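Long-range contacts in acetyl-CoA acetyltransferase (Elizabethkingia anophelis NUHP1, PDB 6BN2), which probably catalyses the reversible thiolase condensation of two acetyl-CoA molecules to acetoacetyl-CoA and free coenzyme A: residues E181-A186 against A251-T256; Q188-S193 against G350-G355. All coordinates share one frame; numbering follows the deposited sequence.

Helix 179-198 runs through both contacts: its first half meets the loop of contact 1, and its next turns meet the short helix 351-354 in contact 2. Their centres lie about 9 Å apart, and both contacts reach the same calcium ion. Contact 1 brings the carbonyl of Ala254 to that ion and, at longer range, that of Ala252, while contact 2 brings the hydroxyl of Tyr190. Val352 fills the seam, with its CG1 packed 3.8 Å from Ala186 CB. At the end of helix 351-354 the side chain of Leu354 is about 8 Å from that of His356, the predicted proton acceptor.

Contact 1 (E181-A186 against A251-T256); sequences EQDAFA and AANAST. With CA (calcium ion), chain B.
Asn253 sits in the calcium-binding loop between strands 219-221 and 258-268, and its side chain is pressed onto Gln182, Asp183 and Ala186 on one flank of helix 179-198. The main polar tie is a hydrogen bond from Asn253 ND2 to Asp183 OD1, 3.0 Å long with an N-H...O angle of 156°. The amide comes to the syn side of the carboxylate, but from 30° out of its plane. Asn253 CG stands between its own backbone N and carbonyl carbon (chi1 69°), a crowded position that sends the amide out to the helix. The same ND2 also donates to Thr248 O, and OD1 turns back to accept from Thr250 N, so the amide is fixed both to the helix and within its own loop. Gln182 approaches from the preceding position on the helix, its CB 3.7 Å from Asn253 ND2. The two amides do not bond directly; a water lies within hydrogen-bonding distance of both, 2.7 Å from Gln182 OE1 and 3.1 Å from Asn253 OD1, and can serve either. One helical turn on from Gln182, Ala186 CB touches Asn253 CB at 3.8 Å, a small methyl that lets the loop backbone come close to the helix. One residue on from Asn253, Ala254 turns its side chain away and gives its carbonyl O to the calcium ion at 2.5 Å, with a water and Tyr190 OH as further ligands and Ala252 O farther off at 3.0 Å. The other oxygen of Asp183 forms a salt bridge with Arg179, so each carboxylate oxygen has a donor. That pairing would favour a negatively charged Asp183 in this buried setting, and the shared amide of Asn253 ties the metal-carrying loop to the helix that also supplies Tyr190.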
loop_
_atom_site.group_PDB
_atom_site.type_symbol
_atom_site.label_atom_id
_atom_site.label_comp_id
_atom_site.label_asym_id
_atom_site.label_seq_id
_atom_site.Cartn_x
_atom_site.Cartn_y
_atom_site.Cartn_z
ATOM N N GLU A 181 9.564 12.242 -33.639
ATOM C CA GLU A 181 8.543 12.894 -32.822
ATOM C C GLU A 181 8.834 12.728 -31.338
ATOM O O GLU A 181 8.647 13.671 -30.557
ATOM C CB GLU A 181 7.156 12.342 -33.165
ATOM C CG GLU A 181 6.692 12.755 -34.563
ATOM C CD GLU A 181 5.556 11.893 -35.116
ATOM O OE1 GLU A 181 5.188 10.865 -34.493
ATOM O OE2 GLU A 181 5.031 12.239 -36.196
ATOM N N GLN A 182 9.281 11.536 -30.927
ATOM C CA GLN A 182 9.626 11.319 -29.527
ATOM C C GLN A 182 10.795 12.198 -29.110
ATOM O O GLN A 182 10.810 12.751 -28.003
ATOM C CB GLN A 182 9.954 9.845 -29.297
ATOM C CG GLN A 182 8.744 8.947 -29.461
ATOM C CD GLN A 182 9.091 7.481 -29.361
ATOM O OE1 GLN A 182 9.801 7.063 -28.446
ATOM N NE2 GLN A 182 8.589 6.688 -30.298
ATOM N N ASP A 183 11.793 12.335 -29.985
ATOM C CA ASP A 183 12.934 13.185 -29.659
ATOM C C ASP A 183 12.519 14.646 -29.543
ATOM O O ASP A 183 12.993 15.360 -28.653
ATOM C CB ASP A 183 14.035 13.011 -30.707
ATOM C CG ASP A 183 14.851 11.747 -30.485
ATOM O OD1 ASP A 183 14.640 11.070 -29.447
ATOM O OD2 ASP A 183 15.701 11.426 -31.345
ATOM N N ALA A 184 11.638 15.110 -30.432
ATOM C CA ALA A 184 11.175 16.492 -30.355
ATOM C C ALA A 184 10.391 16.732 -29.074
ATOM O O ALA A 184 10.535 17.785 -28.437
ATOM C CB ALA A 184 10.329 16.836 -31.586
ATOM N N PHE A 185 9.554 15.767 -28.679
ATOM C CA PHE A 185 8.838 15.875 -27.412
ATOM C C PHE A 185 9.811 15.947 -26.243
ATOM O O PHE A 185 9.639 16.769 -25.328
ATOM C CB PHE A 185 7.873 14.683 -27.257
ATOM C CG PHE A 185 7.065 14.690 -25.969
ATOM C CD1 PHE A 185 5.744 15.119 -25.970
ATOM C CD2 PHE A 185 7.623 14.252 -24.769
ATOM C CE1 PHE A 185 4.988 15.124 -24.802
ATOM C CE2 PHE A 185 6.882 14.261 -23.596
ATOM C CZ PHE A 185 5.553 14.693 -23.618
ATOM N N ALA A 186 10.839 15.090 -26.252
ATOM C CA ALA A 186 11.806 15.077 -25.159
ATOM C C ALA A 186 12.534 16.410 -25.069
ATOM O O ALA A 186 12.666 16.982 -23.982
ATOM C CB ALA A 186 12.807 13.934 -25.346
ATOM N N ALA A 251 17.565 6.405 -24.237
ATOM C CA ALA A 251 17.801 6.869 -22.873
ATOM C C ALA A 251 17.375 8.318 -22.694
ATOM O O ALA A 251 17.013 8.723 -21.583
ATOM C CB ALA A 251 19.278 6.704 -22.503
ATOM N N ALA A 252 17.418 9.115 -23.763
ATOM C CA ALA A 252 17.065 10.525 -23.658
ATOM C C ALA A 252 15.577 10.789 -23.769
ATOM O O ALA A 252 15.093 11.758 -23.179
ATOM C CB ALA A 252 17.773 11.347 -24.736
ATOM N N ASN A 253 14.836 9.990 -24.537
ATOM C CA ASN A 253 13.411 10.269 -24.692
ATOM C C ASN A 253 12.546 9.386 -23.803
ATOM O O ASN A 253 11.321 9.547 -23.782
ATOM C CB ASN A 253 12.999 10.208 -26.189
ATOM C CG ASN A 253 13.038 8.799 -26.797
ATOM O OD1 ASN A 253 12.802 7.802 -26.117
ATOM N ND2 ASN A 253 13.284 8.732 -28.109
ATOM N N ALA A 254 13.165 8.505 -23.024
ATOM C CA ALA A 254 12.522 7.828 -21.909
ATOM C C ALA A 254 12.825 8.599 -20.633
ATOM O O ALA A 254 13.798 9.350 -20.556
ATOM C CB ALA A 254 13.038 6.395 -21.782
ATOM N N SER A 255 11.982 8.421 -19.624
ATOM C CA SER A 255 12.311 8.984 -18.328
ATOM C C SER A 255 13.482 8.217 -17.717
ATOM O O SER A 255 13.930 7.183 -18.229
ATOM C CB SER A 255 11.095 8.960 -17.395
ATOM O OG SER A 255 10.660 7.635 -17.124
ATOM N N THR A 256 13.970 8.728 -16.609
ATOM C CA THR A 256 15.093 8.146 -15.905
ATOM C C THR A 256 14.601 7.530 -14.604
ATOM O O THR A 256 13.417 7.625 -14.260
ATOM C CB THR A 256 16.139 9.218 -15.627
ATOM O OG1 THR A 256 15.466 10.363 -15.091
ATOM C CG2 THR A 256 16.852 9.596 -16.920
HETATM CA CA CA B . 15.550 11.139 -20.323
HETATM O O HOH W 1 9.744 7.633 -25.785
HETATM O O HOH W 2 15.935 12.630 -18.662
#

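Contact 2 (Q188-S193 against G350-G355); sequences QSYERS and GAVALG. With CA (calcium ion), chain B.
Ser189, Tyr190 and Ser193 of helix 179-198 pack against the short helix 351-354 in a buried helix-to-helix contact that joins the N- and C-terminal parts of the thiolase fold. Ala353 lies at the centre of the contact: its CB lies over one face of the Tyr190 ring as a CH-pi contact, 3.9 Å from the centroid and 27° off the ring normal. Swung beside its backbone N (chi1 -74°), the ring passes across Val352, the two side chains at about a right angle, with CE2 4.1 Å from Val352 CG1, and OH binds the calcium ion at 2.8 Å. On the next turn, Ser193 OG bonds back to Ser189 O at 2.8 Å, and the Leu354 methyl CD2 rests 3.4 Å from that same OG. Ser189 OG accepts the N-H of Gly350, the N-cap residue, at 3.1 Å and 144°. It also pairs with Glu325 OE1, which takes the N-H of Val352 as well. Ser193 spends its proton on Ser189 O within its own helix, which lets its OG lie against the methyls of Ala353 and Leu354, whereas Ser189 joins the start of helix 351-354 to a carboxylate, and Tyr190 couples the packing directly to the metal.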
loop_
_atom_site.group_PDB
_atom_site.type_symbol
_atom_site.label_atom_id
_atom_site.label_comp_id
_atom_site.label_asym_id
_atom_site.label_seq_id
_atom_site.Cartn_x
_atom_site.Cartn_y
_atom_site.Cartn_z
ATOM N N GLN A 188 11.498 19.259 -26.055
ATOM C CA GLN A 188 10.567 20.242 -25.512
ATOM C C GLN A 188 10.439 20.108 -23.995
ATOM O O GLN A 188 10.376 21.114 -23.283
ATOM C CB GLN A 188 9.207 20.106 -26.197
ATOM C CG GLN A 188 8.150 21.058 -25.663
ATOM C CD GLN A 188 7.149 21.465 -26.735
ATOM O OE1 GLN A 188 7.469 22.235 -27.643
ATOM N NE2 GLN A 188 5.939 20.942 -26.639
ATOM N N SER A 189 10.412 18.874 -23.475
ATOM C CA SER A 189 10.329 18.709 -22.026
ATOM C C SER A 189 11.570 19.277 -21.331
ATOM O O SER A 189 11.455 19.980 -20.319
ATOM C CB SER A 189 10.133 17.227 -21.680
ATOM O OG SER A 189 9.922 17.043 -20.290
ATOM N N TYR A 190 12.760 19.013 -21.876
ATOM C CA TYR A 190 13.973 19.614 -21.320
ATOM C C TYR A 190 13.928 21.139 -21.380
ATOM O O TYR A 190 14.319 21.819 -20.417
ATOM C CB TYR A 190 15.222 19.103 -22.053
ATOM C CG TYR A 190 15.586 17.676 -21.689
ATOM C CD1 TYR A 190 16.228 17.384 -20.493
ATOM C CD2 TYR A 190 15.293 16.630 -22.545
ATOM C CE1 TYR A 190 16.556 16.070 -20.156
ATOM C CE2 TYR A 190 15.604 15.325 -22.218
ATOM C CZ TYR A 190 16.229 15.051 -21.028
ATOM O OH TYR A 190 16.554 13.743 -20.723
ATOM N N GLU A 191 13.499 21.690 -22.517
ATOM C CA GLU A 191 13.474 23.143 -22.664
ATOM C C GLU A 191 12.480 23.771 -21.700
ATOM O O GLU A 191 12.773 24.794 -21.071
ATOM C CB GLU A 191 13.112 23.511 -24.095
ATOM C CG GLU A 191 14.187 23.230 -25.108
ATOM C CD GLU A 191 13.693 23.461 -26.520
ATOM O OE1 GLU A 191 12.460 23.410 -26.739
ATOM O OE2 GLU A 191 14.536 23.670 -27.414
ATOM N N ARG A 192 11.293 23.175 -21.583
ATOM C CA ARG A 192 10.280 23.736 -20.698
ATOM C C ARG A 192 10.722 23.659 -19.249
ATOM O O ARG A 192 10.441 24.574 -18.466
ATOM C CB ARG A 192 8.955 23.001 -20.882
ATOM C CG ARG A 192 8.259 23.320 -22.193
ATOM C CD ARG A 192 7.013 22.421 -22.317
ATOM N NE ARG A 192 6.197 22.841 -23.430
ATOM C CZ ARG A 192 4.977 22.380 -23.667
ATOM N NH1 ARG A 192 4.458 21.481 -22.853
ATOM N NH2 ARG A 192 4.287 22.819 -24.711
ATOM N N SER A 193 11.403 22.569 -18.876
ATOM C CA SER A 193 11.866 22.410 -17.497
ATOM C C SER A 193 12.886 23.485 -17.147
ATOM O O SER A 193 12.819 24.102 -16.078
ATOM C CB SER A 193 12.483 21.024 -17.309
ATOM O OG SER A 193 11.494 20.003 -17.499
ATOM N N GLY A 350 8.250 17.953 -17.846
ATOM C CA GLY A 350 7.713 16.710 -17.321
ATOM C C GLY A 350 8.799 15.705 -16.998
ATOM O O GLY A 350 9.988 16.015 -17.085
ATOM N N ALA A 351 8.384 14.471 -16.684
ATOM C CA ALA A 351 9.299 13.471 -16.143
ATOM C C ALA A 351 10.443 13.100 -17.081
ATOM O O ALA A 351 11.491 12.646 -16.599
ATOM C CB ALA A 351 8.503 12.216 -15.760
ATOM N N VAL A 352 10.284 13.262 -18.397
ATOM C CA VAL A 352 11.393 12.931 -19.293
ATOM C C VAL A 352 12.596 13.801 -18.977
ATOM O O VAL A 352 13.741 13.358 -19.094
ATOM C CB VAL A 352 10.959 13.056 -20.769
ATOM C CG1 VAL A 352 12.172 13.129 -21.714
ATOM C CG2 VAL A 352 10.097 11.864 -21.148
ATOM N N ALA A 353 12.360 15.031 -18.532
ATOM C CA ALA A 353 13.440 15.931 -18.153
ATOM C C ALA A 353 13.638 16.041 -16.651
ATOM O O ALA A 353 14.775 16.208 -16.202
ATOM C CB ALA A 353 13.175 17.326 -18.728
ATOM N N LEU A 354 12.563 15.956 -15.868
ATOM C CA LEU A 354 12.623 16.244 -14.436
ATOM C C LEU A 354 12.902 15.015 -13.589
ATOM O O LEU A 354 13.406 15.156 -12.467
ATOM C CB LEU A 354 11.305 16.867 -13.960
ATOM C CG LEU A 354 10.919 18.229 -14.570
ATOM C CD1 LEU A 354 9.517 18.605 -14.111
ATOM C CD2 LEU A 354 11.935 19.312 -14.212
ATOM N N GLY A 355 12.576 13.837 -14.084
ATOM C CA GLY A 355 12.771 12.618 -13.327
ATOM C C GLY A 355 11.458 11.994 -12.882
ATOM O O GLY A 355 10.382 12.592 -12.941
HETATM CA CA CA B . 15.550 11.139 -20.323
HETATM O O HOH W 2 15.935 12.630 -18.662
#